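Long-range contacts in choline kinase (Streptococcus pneumoniae, PDB 4R78), which probably phosphorylates choline as an ATP-dependent kinase of the protein kinase-like fold, here holding AMP in its nucleotide pocket: residues D222-L227 and E258-Y263; H137-E142 and R190-I195. All blocks are in the same frame, centred on the assembly; numbering follows the deposited sequence.

Interaction 1: residues D222-L227 and E258-Y263; sequences DPMWDL and EKIAIY
The ammonium of Lys259 meets the carboxylate of Asp222 in a buried salt bridge, NZ to OD2 2.7 Å, on the syn side of the oxygen and 18° out of the carboxylate plane. An extended chain beyond CG carries NZ to this point. OD2 also accepts from the backbone N of Asp189, while NZ makes a second salt bridge to Asp189 OD2 and a hydrogen bond to Gly187 O, so each buried charge has several partners. Asp222 is the N-cap residue of helix 223-233, and its OD1 accepts from Met224 N at 2.9 Å through the anti lone pair. The indole NE1 of Trp225 is satisfied by Ile195 O. Beyond the salt bridge the rest of the contact is apolar. Tyr263 lays one ring face against Trp225 CB, and Trp225 CE3 comes within 3.6 Å of Tyr263 CD1 with the rings inclined at 62°. Met224, bent at chi2 and chi3, places SD 3.7 Å from Ile260 CG1. The axes of segments 223-227 and 258-263 approach to 8.2 Å, crossing at -66°. This is helix-helix packing in the helical lobe of a protein kinase-like fold, where helix 223-233 probably corresponds to the central helix F of protein kinases.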
ATOM      1  N   ASP A 222      -9.633   6.546  -8.260  1.00 13.37           N
ATOM      2  CA  ASP A 222     -10.907   6.843  -7.631  1.00 13.45           C
ATOM      3  C   ASP A 222     -10.761   6.658  -6.118  1.00 13.32           C
ATOM      4  O   ASP A 222     -10.285   5.615  -5.674  1.00 13.37           O
ATOM      5  CB  ASP A 222     -11.998   5.924  -8.186  1.00 13.56           C
ATOM      6  CG  ASP A 222     -13.386   6.393  -7.821  1.00 14.36           C
ATOM      7  OD1 ASP A 222     -13.728   6.358  -6.620  1.00 15.17           O
ATOM      8  OD2 ASP A 222     -14.132   6.802  -8.736  1.00 14.02           O
ATOM      9  N   PRO A 223     -11.153   7.672  -5.318  1.00 13.03           N
ATOM     10  CA  PRO A 223     -11.025   7.531  -3.865  1.00 13.35           C
ATOM     11  C   PRO A 223     -11.721   6.309  -3.260  1.00 13.01           C
ATOM     12  O   PRO A 223     -11.312   5.850  -2.187  1.00 13.35           O
ATOM     13  CB  PRO A 223     -11.656   8.820  -3.337  1.00 13.30           C
ATOM     14  CG  PRO A 223     -11.342   9.806  -4.387  1.00 13.81           C
ATOM     15  CD  PRO A 223     -11.536   9.049  -5.685  1.00 13.13           C
ATOM     16  N   MET A 224     -12.738   5.775  -3.934  1.00 13.33           N
ATOM     17  CA  MET A 224     -13.407   4.580  -3.425  1.00 13.19           C
ATOM     18  C   MET A 224     -12.485   3.357  -3.396  1.00 13.04           C
ATOM     19  O   MET A 224     -12.738   2.409  -2.659  1.00 13.25           O
ATOM     20  CB  MET A 224     -14.714   4.292  -4.173  1.00 13.33           C
ATOM     21  CG  MET A 224     -15.831   5.316  -3.935  1.00 14.55           C
ATOM     22  SD  MET A 224     -16.204   5.646  -2.194  1.00 14.94           S
ATOM     23  CE  MET A 224     -15.295   7.168  -1.932  1.00 16.06           C
ATOM     24  N   TRP A 225     -11.397   3.397  -4.169  1.00 12.41           N
ATOM     25  CA  TRP A 225     -10.359   2.368  -4.060  1.00 12.45           C
ATOM     26  C   TRP A 225      -9.770   2.375  -2.649  1.00 12.48           C
ATOM     27  O   TRP A 225      -9.624   1.324  -2.017  1.00 12.37           O
ATOM     28  CB  TRP A 225      -9.251   2.594  -5.096  1.00 12.47           C
ATOM     29  CG  TRP A 225      -8.070   1.680  -4.911  1.00 12.40           C
ATOM     30  CD1 TRP A 225      -7.077   1.807  -3.979  1.00 12.27           C
ATOM     31  CD2 TRP A 225      -7.759   0.504  -5.671  1.00 12.05           C
ATOM     32  NE1 TRP A 225      -6.172   0.784  -4.107  1.00 12.80           N
ATOM     33  CE2 TRP A 225      -6.563  -0.033  -5.135  1.00 12.14           C
ATOM     34  CE3 TRP A 225      -8.378  -0.156  -6.742  1.00 12.22           C
ATOM     35  CZ2 TRP A 225      -5.966  -1.191  -5.641  1.00 13.80           C
ATOM     36  CZ3 TRP A 225      -7.779  -1.312  -7.249  1.00 13.29           C
ATOM     37  CH2 TRP A 225      -6.589  -1.818  -6.690  1.00 13.00           C
ATOM     38  N   ASP A 226      -9.420   3.566  -2.163  1.00 12.70           N
ATOM     39  CA  ASP A 226      -8.839   3.701  -0.828  1.00 12.53           C
ATOM     40  C   ASP A 226      -9.811   3.256   0.264  1.00 12.65           C
ATOM     41  O   ASP A 226      -9.416   2.587   1.223  1.00 12.90           O
ATOM     42  CB  ASP A 226      -8.370   5.134  -0.572  1.00 12.88           C
ATOM     43  CG  ASP A 226      -6.971   5.409  -1.101  1.00 12.93           C
ATOM     44  OD1 ASP A 226      -6.324   4.488  -1.654  1.00 13.73           O
ATOM     45  OD2 ASP A 226      -6.525   6.561  -0.952  1.00 12.96           O
ATOM     46  N   LEU A 227     -11.082   3.621   0.117  1.00 12.74           N
ATOM     47  CA  LEU A 227     -12.087   3.204   1.084  1.00 12.88           C
ATOM     48  C   LEU A 227     -12.252   1.681   1.087  1.00 12.79           C
ATOM     49  O   LEU A 227     -12.280   1.061   2.154  1.00 12.52           O
ATOM     50  CB  LEU A 227     -13.419   3.921   0.843  1.00 13.27           C
ATOM     51  CG  LEU A 227     -13.560   5.309   1.481  1.00 14.54           C
ATOM     52  CD1 LEU A 227     -12.553   6.339   0.967  1.00 16.84           C
ATOM     53  CD2 LEU A 227     -14.955   5.820   1.289  1.00 18.72           C
ATOM     54  N   GLU A 258     -21.337   1.020  -4.455  1.00 15.69           N
ATOM     55  CA  GLU A 258     -21.074   0.075  -5.540  1.00 15.46           C
ATOM     56  C   GLU A 258     -19.607   0.076  -5.960  1.00 15.07           C
ATOM     57  O   GLU A 258     -19.029  -0.990  -6.184  1.00 14.85           O
ATOM     58  CB  GLU A 258     -21.984   0.313  -6.751  1.00 15.72           C
ATOM     59  CG  GLU A 258     -21.881  -0.815  -7.777  1.00 16.44           C
ATOM     60  CD  GLU A 258     -22.790  -0.656  -8.981  1.00 17.41           C
ATOM     61  OE1 GLU A 258     -23.579   0.310  -9.037  1.00 19.22           O
ATOM     62  OE2 GLU A 258     -22.711  -1.522  -9.879  1.00 18.31           O
ATOM     63  N   LYS A 259     -19.005   1.260  -6.051  1.00 14.72           N
ATOM     64  CA  LYS A 259     -17.585   1.360  -6.393  1.00 14.41           C
ATOM     65  C   LYS A 259     -16.728   0.662  -5.339  1.00 14.18           C
ATOM     66  O   LYS A 259     -15.786  -0.043  -5.679  1.00 14.27           O
ATOM     67  CB  LYS A 259     -17.145   2.816  -6.557  1.00 14.60           C
ATOM     68  CG  LYS A 259     -17.507   3.449  -7.886  1.00 15.33           C
ATOM     69  CD  LYS A 259     -17.017   4.884  -7.907  1.00 16.95           C
ATOM     70  CE  LYS A 259     -17.208   5.526  -9.257  1.00 17.87           C
ATOM     71  NZ  LYS A 259     -16.837   6.972  -9.187  1.00 16.71           N
ATOM     72  N   ILE A 260     -17.062   0.859  -4.065  1.00 13.87           N
ATOM     73  CA  ILE A 260     -16.357   0.176  -2.987  1.00 13.91           C
ATOM     74  C   ILE A 260     -16.406  -1.342  -3.190  1.00 13.80           C
ATOM     75  O   ILE A 260     -15.378  -2.015  -3.103  1.00 13.96           O
ATOM     76  CB  ILE A 260     -16.900   0.588  -1.596  1.00 13.74           C
ATOM     77  CG1 ILE A 260     -16.555   2.054  -1.318  1.00 14.29           C
ATOM     78  CG2 ILE A 260     -16.326  -0.307  -0.487  1.00 13.87           C
ATOM     79  CD1 ILE A 260     -17.288   2.650  -0.127  1.00 14.99           C
ATOM     80  N   ALA A 261     -17.594  -1.869  -3.478  1.00 13.75           N
ATOM     81  CA  ALA A 261     -17.764  -3.307  -3.681  1.00 13.40           C
ATOM     82  C   ALA A 261     -16.912  -3.812  -4.850  1.00 13.44           C
ATOM     83  O   ALA A 261     -16.269  -4.861  -4.755  1.00 13.62           O
ATOM     84  CB  ALA A 261     -19.238  -3.642  -3.898  1.00 13.29           C
ATOM     85  N   ILE A 262     -16.902  -3.052  -5.943  1.00 13.38           N
ATOM     86  CA  ILE A 262     -16.119  -3.400  -7.128  1.00 13.22           C
ATOM     87  C   ILE A 262     -14.615  -3.374  -6.845  1.00 12.97           C
ATOM     88  O   ILE A 262     -13.894  -4.301  -7.221  1.00 13.11           O
ATOM     89  CB  ILE A 262     -16.487  -2.500  -8.337  1.00 13.39           C
ATOM     90  CG1 ILE A 262     -17.913  -2.822  -8.804  1.00 14.71           C
ATOM     91  CG2 ILE A 262     -15.485  -2.683  -9.477  1.00 13.48           C
ATOM     92  CD1 ILE A 262     -18.527  -1.814  -9.769  1.00 15.67           C
ATOM     93  N   TYR A 263     -14.148  -2.328  -6.170  1.00 12.80           N
ATOM     94  CA  TYR A 263     -12.723  -2.204  -5.877  1.00 12.67           C
ATOM     95  C   TYR A 263     -12.206  -3.260  -4.904  1.00 12.67           C
ATOM     96  O   TYR A 263     -11.054  -3.666  -5.010  1.00 13.16           O
ATOM     97  CB  TYR A 263     -12.352  -0.781  -5.436  1.00 12.51           C
ATOM     98  CG  TYR A 263     -12.427   0.221  -6.571  1.00 12.75           C
ATOM     99  CD1 TYR A 263     -11.799  -0.038  -7.791  1.00 13.14           C
ATOM    100  CD2 TYR A 263     -13.112   1.426  -6.424  1.00 13.39           C
ATOM    101  CE1 TYR A 263     -11.864   0.868  -8.843  1.00 14.11           C
ATOM    102  CE2 TYR A 263     -13.183   2.345  -7.476  1.00 13.89           C
ATOM    103  CZ  TYR A 263     -12.553   2.057  -8.675  1.00 14.41           C
ATOM    104  OH  TYR A 263     -12.611   2.951  -9.719  1.00 15.25           O
TER

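Interaction 2: residues H137-E142 and R190-I195; sequences HTSAKE and RKSCHI
A single carboxylate oxygen takes both terminal nitrogens of Arg190: NH1 and NH2 each lie 2.9 Å from Glu142 OE1, an end-on grip in place of the usual pairing with two oxygens. Neither bond is straight (N-H...O angles of 137° and 134°), and the oxygen sits somewhat out of the guanidinium plane. NH1 comes to the syn lone pair, NH2 nearly along the C-O axis. A bend at chi2 (-73°) turns the Glu142 carboxylate back to the arginine, whose NE is engaged by Glu146, so two acids share the cation.

Farther inside, the hydroxyls of Ser139 and Ser192 are hydrogen-bonded, OG to OG 2.8 Å. Ser139 OG also accepts from Lys141 N, forming an ST turn in the loop after helix 126-137, and Ser192 OG is hydrogen-bonded to Ile136 O. A water joins the backbones, donating to Lys141 O and accepting from Ser192 N at 3.0 Å.

At the buried end, the imidazole of His137 turns its edge to strand 191-193, CD2 lying 3.3 Å from Ser192 O in the ring plane, while Cys193 SG approaches obliquely, 4.2 Å from NE2. Tyr248 OH at ND1 and Asp226 OD2 at NE2 fix the ring's rotation. The contact therefore relies on directional polar bonds more than apolar packing: its buried groups are held by neutral donors and acceptors plus one carboxylate, and the charge pair is left to the exposed rim, where solvent probably weakens it.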
ATOM      1  N   HIS A 137      -7.574  12.834  -0.125  1.00 14.63           N
ATOM      2  CA  HIS A 137      -8.471  12.856  -1.278  1.00 14.39           C
ATOM      3  C   HIS A 137      -8.876  14.248  -1.750  1.00 14.58           C
ATOM      4  O   HIS A 137      -9.230  14.416  -2.917  1.00 15.44           O
ATOM      5  CB  HIS A 137      -9.695  11.967  -1.050  1.00 13.99           C
ATOM      6  CG  HIS A 137      -9.347  10.529  -0.831  1.00 13.49           C
ATOM      7  ND1 HIS A 137     -10.176   9.654  -0.166  1.00 13.46           N
ATOM      8  CD2 HIS A 137      -8.241   9.821  -1.163  1.00 13.15           C
ATOM      9  CE1 HIS A 137      -9.606   8.463  -0.116  1.00 13.09           C
ATOM     10  NE2 HIS A 137      -8.431   8.539  -0.715  1.00 13.07           N
ATOM     11  N   THR A 138      -8.797  15.233  -0.858  1.00 14.83           N
ATOM     12  CA  THR A 138      -9.119  16.621  -1.204  1.00 14.90           C
ATOM     13  C   THR A 138      -7.869  17.504  -1.318  1.00 15.01           C
ATOM     14  O   THR A 138      -7.973  18.733  -1.336  1.00 15.22           O
ATOM     15  CB  THR A 138     -10.072  17.260  -0.170  1.00 14.72           C
ATOM     16  OG1 THR A 138      -9.401  17.380   1.089  1.00 15.58           O
ATOM     17  CG2 THR A 138     -11.348  16.432  -0.004  1.00 15.14           C
ATOM     18  N   SER A 139      -6.696  16.880  -1.394  1.00 14.83           N
ATOM     19  CA  SER A 139      -5.425  17.619  -1.403  1.00 14.97           C
ATOM     20  C   SER A 139      -5.235  18.489  -2.643  1.00 15.39           C
ATOM     21  O   SER A 139      -4.429  19.425  -2.620  1.00 15.58           O
ATOM     22  CB  SER A 139      -4.247  16.651  -1.289  1.00 14.80           C
ATOM     23  OG  SER A 139      -4.038  15.965  -2.514  1.00 14.71           O
ATOM     24  N   ALA A 140      -5.978  18.172  -3.705  1.00 15.49           N
ATOM     25  CA  ALA A 140      -5.836  18.783  -5.035  1.00 15.62           C
ATOM     26  C   ALA A 140      -4.464  18.536  -5.668  1.00 15.77           C
ATOM     27  O   ALA A 140      -4.137  19.119  -6.704  1.00 16.33           O
ATOM     28  CB  ALA A 140      -6.163  20.286  -4.999  1.00 15.86           C
ATOM     29  N   LYS A 141      -3.671  17.657  -5.051  1.00 15.34           N
ATOM     30  CA  LYS A 141      -2.336  17.356  -5.554  1.00 15.57           C
ATOM     31  C   LYS A 141      -2.411  16.410  -6.738  1.00 15.46           C
ATOM     32  O   LYS A 141      -3.207  15.462  -6.741  1.00 15.63           O
ATOM     33  CB  LYS A 141      -1.452  16.779  -4.444  1.00 15.46           C
ATOM     34  CG  LYS A 141      -1.168  17.777  -3.334  1.00 16.61           C
ATOM     35  CD  LYS A 141      -0.392  17.169  -2.184  1.00 17.66           C
ATOM     36  CE  LYS A 141      -0.009  18.245  -1.167  1.00 17.69           C
ATOM     37  NZ  LYS A 141       1.032  19.206  -1.651  1.00 18.36           N
ATOM     38  N   GLU A 142      -1.590  16.689  -7.747  1.00 15.37           N
ATOM     39  CA  GLU A 142      -1.522  15.877  -8.948  1.00 15.89           C
ATOM     40  C   GLU A 142      -0.317  14.946  -8.860  1.00 15.44           C
ATOM     41  O   GLU A 142       0.800  15.299  -9.254  1.00 15.74           O
ATOM     42  CB  GLU A 142      -1.447  16.769 -10.191  1.00 16.15           C
ATOM     43  CG  GLU A 142      -2.718  17.580 -10.456  1.00 18.64           C
ATOM     44  CD  GLU A 142      -3.871  16.735 -10.983  1.00 22.22           C
ATOM     45  OE1 GLU A 142      -3.614  15.753 -11.716  1.00 23.89           O
ATOM     46  OE2 GLU A 142      -5.036  17.063 -10.667  1.00 24.40           O
ATOM     47  N   ARG A 190     -10.808  10.872 -10.324  1.00 18.72           N
ATOM     48  CA  ARG A 190      -9.357  10.923 -10.391  1.00 18.24           C
ATOM     49  C   ARG A 190      -8.806  11.869  -9.328  1.00 17.44           C
ATOM     50  O   ARG A 190      -8.831  13.097  -9.488  1.00 17.89           O
ATOM     51  CB  ARG A 190      -8.921  11.347 -11.794  1.00 18.70           C
ATOM     52  CG  ARG A 190      -7.429  11.379 -11.997  1.00 19.99           C
ATOM     53  CD  ARG A 190      -7.076  11.808 -13.412  1.00 22.57           C
ATOM     54  NE  ARG A 190      -5.646  12.072 -13.534  1.00 23.92           N
ATOM     55  CZ  ARG A 190      -5.066  13.237 -13.254  1.00 23.62           C
ATOM     56  NH1 ARG A 190      -5.786  14.275 -12.841  1.00 24.71           N
ATOM     57  NH2 ARG A 190      -3.755  13.364 -13.392  1.00 24.70           N
ATOM     58  N   LYS A 191      -8.320  11.283  -8.236  1.00 16.41           N
ATOM     59  CA  LYS A 191      -7.806  12.043  -7.099  1.00 15.58           C
ATOM     60  C   LYS A 191      -6.542  11.384  -6.559  1.00 14.83           C
ATOM     61  O   LYS A 191      -6.300  10.197  -6.794  1.00 14.57           O
ATOM     62  CB  LYS A 191      -8.853  12.123  -5.978  1.00 16.06           C
ATOM     63  CG  LYS A 191     -10.209  12.709  -6.384  1.00 16.37           C
ATOM     64  CD  LYS A 191     -10.178  14.220  -6.482  1.00 18.17           C
ATOM     65  CE  LYS A 191     -11.563  14.768  -6.805  1.00 20.14           C
ATOM     66  NZ  LYS A 191     -11.525  16.225  -7.097  1.00 21.76           N
ATOM     67  N   SER A 192      -5.742  12.157  -5.827  1.00 13.97           N
ATOM     68  CA  SER A 192      -4.577  11.616  -5.136  1.00 13.47           C
ATOM     69  C   SER A 192      -5.005  10.560  -4.117  1.00 13.20           C
ATOM     70  O   SER A 192      -5.803  10.843  -3.218  1.00 12.92           O
ATOM     71  CB  SER A 192      -3.814  12.748  -4.452  1.00 13.47           C
ATOM     72  OG  SER A 192      -4.676  13.515  -3.631  1.00 14.04           O
ATOM     73  N   CYS A 193      -4.488   9.339  -4.283  1.00 12.71           N
ATOM     74  CA  CYS A 193      -4.812   8.207  -3.399  1.00 13.10           C
ATOM     75  C   CYS A 193      -3.557   7.540  -2.846  1.00 12.91           C
ATOM     76  O   CYS A 193      -2.495   7.586  -3.473  1.00 12.99           O
ATOM     77  CB  CYS A 193      -5.622   7.144  -4.146  1.00 13.08           C
ATOM     78  SG  CYS A 193      -7.298   7.623  -4.643  1.00 13.86           S
ATOM     79  N   HIS A 194      -3.696   6.910  -1.680  1.00 12.90           N
ATOM     80  CA  HIS A 194      -2.617   6.137  -1.066  1.00 12.95           C
ATOM     81  C   HIS A 194      -2.444   4.783  -1.748  1.00 13.22           C
ATOM     82  O   HIS A 194      -1.313   4.349  -1.982  1.00 13.34           O
ATOM     83  CB  HIS A 194      -2.880   5.946   0.429  1.00 12.75           C
ATOM     84  CG  HIS A 194      -1.802   5.194   1.142  1.00 12.78           C
ATOM     85  ND1 HIS A 194      -1.663   3.825   1.054  1.00 12.95           N
ATOM     86  CD2 HIS A 194      -0.813   5.620   1.963  1.00 13.75           C
ATOM     87  CE1 HIS A 194      -0.629   3.442   1.780  1.00 13.19           C
ATOM     88  NE2 HIS A 194      -0.099   4.512   2.347  1.00 13.67           N
ATOM     89  N   ILE A 195      -3.572   4.130  -2.046  1.00 13.21           N
ATOM     90  CA  ILE A 195      -3.653   2.844  -2.771  1.00 13.36           C
ATOM     91  C   ILE A 195      -3.399   1.550  -1.979  1.00 13.88           C
ATOM     92  O   ILE A 195      -3.655   0.455  -2.490  1.00 13.96           O
ATOM     93  CB  ILE A 195      -2.715   2.802  -4.037  1.00 13.48           C
ATOM     94  CG1 ILE A 195      -3.015   3.993  -4.967  1.00 13.27           C
ATOM     95  CG2 ILE A 195      -2.805   1.454  -4.779  1.00 13.01           C
ATOM     96  CD1 ILE A 195      -4.383   3.954  -5.666  1.00 14.81           C
TER
HETATM   97  O   HOH W   1      -5.925  15.152  -6.368  1.00 15.33           O

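Interaction 1 is wholly buried and joins two helices of the helical lobe through apolar packing with an ion pair at one end; interaction 2 runs from a buried histidine to an exposed salt bridge and ties a loop to a short strand. They share no segment, yet they touch: Asp226, which also holds the imidazole, accepts from His194 N through OD2, and Asp226 OD1 lies 2.8 Å from Ile195 N. As with the helix F aspartate of protein kinases, this probably fastens the start of the catalytic loop, which leads on to Asn201 of the AMP pocket. Pro223 CB also packs against the His137 ring. Helix 223-233 thus takes part in interaction 1 and packs against interaction 2 with another side.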